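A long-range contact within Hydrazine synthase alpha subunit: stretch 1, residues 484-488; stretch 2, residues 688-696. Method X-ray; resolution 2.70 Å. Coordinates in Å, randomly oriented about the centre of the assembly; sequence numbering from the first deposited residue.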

# COMPACT_ATOMS: atom_id res chain seq x y z
N ALA D 484 -20.76 -6.34 6.90
CA ALA D 484 -19.76 -6.78 5.93
C ALA D 484 -20.03 -6.26 4.51
O ALA D 484 -19.11 -6.13 3.71
N HIS D 485 -21.29 -5.98 4.21
CA HIS D 485 -21.67 -5.43 2.92
C HIS D 485 -21.40 -3.92 2.87
O HIS D 485 -21.42 -3.31 1.80
N LEU D 486 -21.15 -3.34 4.04
CA LEU D 486 -20.86 -1.91 4.15
C LEU D 486 -19.36 -1.64 4.21
O LEU D 486 -18.54 -2.53 3.97
N LEU D 487 -19.01 -0.39 4.52
CA LEU D 487 -17.62 0.06 4.52
C LEU D 487 -16.72 -0.69 5.50
O LEU D 487 -15.53 -0.87 5.25
N GLY D 488 -17.29 -1.13 6.62
CA GLY D 488 -16.52 -1.75 7.68
C GLY D 488 -15.87 -3.08 7.33
O GLY D 488 -14.75 -3.36 7.75
N ALA D 688 -32.27 3.39 6.13
CA ALA D 688 -31.52 4.62 5.96
C ALA D 688 -30.03 4.42 6.24
O ALA D 688 -29.18 4.94 5.51
N TYR D 689 -29.72 3.67 7.29
CA TYR D 689 -28.34 3.40 7.65
C TYR D 689 -27.64 2.56 6.58
O TYR D 689 -26.51 2.85 6.20
N ASN D 690 -28.33 1.53 6.12
CA ASN D 690 -27.80 0.68 5.05
C ASN D 690 -27.56 1.46 3.77
O ASN D 690 -26.58 1.23 3.07
N SER D 691 -28.46 2.40 3.48
CA SER D 691 -28.33 3.24 2.30
C SER D 691 -27.13 4.17 2.41
O SER D 691 -26.29 4.22 1.51
N LEU D 692 -27.05 4.90 3.52
CA LEU D 692 -26.02 5.93 3.69
C LEU D 692 -24.61 5.36 3.82
O LEU D 692 -23.64 6.03 3.48
N LEU D 693 -24.50 4.12 4.30
CA LEU D 693 -23.20 3.50 4.50
C LEU D 693 -22.76 2.63 3.32
O LEU D 693 -21.73 1.96 3.38
N GLU D 694 -23.56 2.63 2.26
CA GLU D 694 -23.28 1.84 1.06
C GLU D 694 -21.96 2.24 0.39
O GLU D 694 -21.67 3.42 0.23
N PRO D 695 -21.15 1.23 0.01
CA PRO D 695 -19.88 1.44 -0.69
C PRO D 695 -20.07 2.00 -2.10
O PRO D 695 -21.17 1.95 -2.65
N GLN D 696 -19.00 2.54 -2.67
CA GLN D 696 -19.03 3.07 -4.03
C GLN D 696 -17.95 2.42 -4.89
O GLN D 696 -16.82 2.23 -4.43

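L486 lies at the centre of this contact. It is buried, and it has more of its surface covered by the other stretch than any other residue here. Its CA-to-CB bond points sideways, but the end of the side chain comes nearer to stretch 2. The rotamer is m for chi1 and t for chi2, an extended shape that carries both methyl groups to the last turn of the helix and the loop that follows. CD1 of L486 packs on CB of L693 at 3.8 Å. The same CD1 lies 4.0 Å from CE1 of Y689, approaching that ring obliquely. CD2 of L486 lies almost as near to CB of L693, at 3.9 Å, and it also meets backbone: it is 3.6 Å from O of L693 and 3.7 Å from O of N690. These are van der Waals contacts, since a methyl group offers no conventional donor to a carbonyl.

L693 is the residue of stretch 2 whose CA-to-CB bond points toward stretch 1. It follows directly after the helix and is buried, with chi1 and chi2 both m. Its side chain serves two leucines. CB receives L486, and CD1 of L693 lies 4.1 Å from CD1 of L487. Y689, one turn earlier, contributes less area. Its chi1 is t, and its CA-to-CB bond runs sideways while the ring reaches nearer to L486. Its OH is hydrogen-bonded elsewhere in the structure, and the ring carbon CE1 meets the leucine.

L487 extends the apolar packing toward P695. Like L486 it is m, t, with a sideways CA-to-CB bond and an end that comes nearer. CG of L487 sits 3.3 Å from O of L693, a close approach to backbone. CD2 of L487 lies 3.7 Å from CA of P695 and 4.1 Å from CB of P695. The proline ring, in a C-gamma exo pucker, also meets the backbone of stretch 1: its CG is 3.3 Å from O of H485. P695 therefore touches three successive residues, since the same CG lies 4.1 Å from C of L486.

The polar edge is formed by H485 and N690. The CA-to-CB bond of each runs sideways, and each side chain then bends nearer to the other stretch. H485 has chi1 p with chi2 at -73°, and N690 has chi1 m with chi2 at -79°. NE2 of H485 donates a hydrogen bond to OD1 of N690 at 2.9 Å. The N-H...O angle is 170°, so the bond is nearly straight, and the acceptor lies at the edge of the imidazole, near its plane. This is the one hydrogen bond between the stretches. ND2 of N690 is bonded to a residue just beyond one of the stretches, so both ends of the amide are engaged.

S691, L692 and E694 direct their CA-to-CB bonds away. A484, G488, A688 and Q696 make no contact. The contact described here involves protein atoms alone.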

# COMPACT_ATOMS: atom_id res chain seq x y z
CB ALA D 484 -19.67 -8.30 5.92
CB HIS D 485 -23.15 -5.71 2.63
CG HIS D 485 -24.07 -5.18 3.68
ND1 HIS D 485 -24.19 -5.77 4.93
CD2 HIS D 485 -24.93 -4.13 3.68
CE1 HIS D 485 -25.08 -5.10 5.64
NE2 HIS D 485 -25.54 -4.10 4.91
CB LEU D 486 -21.55 -1.33 5.39
CG LEU D 486 -23.06 -1.53 5.44
CD1 LEU D 486 -23.64 -1.01 6.75
CD2 LEU D 486 -23.73 -0.85 4.25
CB LEU D 487 -17.57 1.56 4.85
CG LEU D 487 -18.50 2.45 4.03
CD1 LEU D 487 -18.30 3.92 4.39
CD2 LEU D 487 -18.29 2.22 2.55
CB ALA D 688 -32.08 5.71 6.86
CB TYR D 689 -28.25 2.70 9.01
CG TYR D 689 -26.84 2.57 9.53
CD1 TYR D 689 -26.08 1.44 9.27
CD2 TYR D 689 -26.26 3.59 10.29
CE1 TYR D 689 -24.79 1.32 9.75
CE2 TYR D 689 -24.97 3.47 10.77
CZ TYR D 689 -24.24 2.34 10.50
OH TYR D 689 -22.95 2.23 10.98
CB ASN D 690 -28.75 -0.49 4.78
CG ASN D 690 -28.64 -1.59 5.81
OD1 ASN D 690 -27.72 -2.41 5.77
ND2 ASN D 690 -29.58 -1.63 6.74
CB SER D 691 -29.61 4.06 2.08
OG SER D 691 -30.72 3.21 1.85
CB LEU D 692 -26.35 6.78 4.92
CG LEU D 692 -27.58 7.68 4.77
CD1 LEU D 692 -27.98 8.29 6.11
CD2 LEU D 692 -27.34 8.76 3.73
CB LEU D 693 -23.20 2.67 5.79
CG LEU D 693 -22.88 3.41 7.09
CD1 LEU D 693 -21.52 4.09 7.00
CD2 LEU D 693 -23.95 4.43 7.45
CB GLU D 694 -24.43 1.98 0.06
CG GLU D 694 -24.23 1.21 -1.24
CD GLU D 694 -25.40 1.37 -2.19
OE1 GLU D 694 -26.33 2.14 -1.88
OE2 GLU D 694 -25.38 0.72 -3.26
CB PRO D 695 -19.27 0.04 -0.75
CG PRO D 695 -19.98 -0.75 0.30
CD PRO D 695 -21.36 -0.19 0.35
CB GLN D 696 -18.85 4.59 -4.01
CG GLN D 696 -18.84 5.24 -5.38
CD GLN D 696 -18.74 6.76 -5.31
OE1 GLN D 696 -19.69 7.43 -4.92
NE2 GLN D 696 -17.59 7.29 -5.68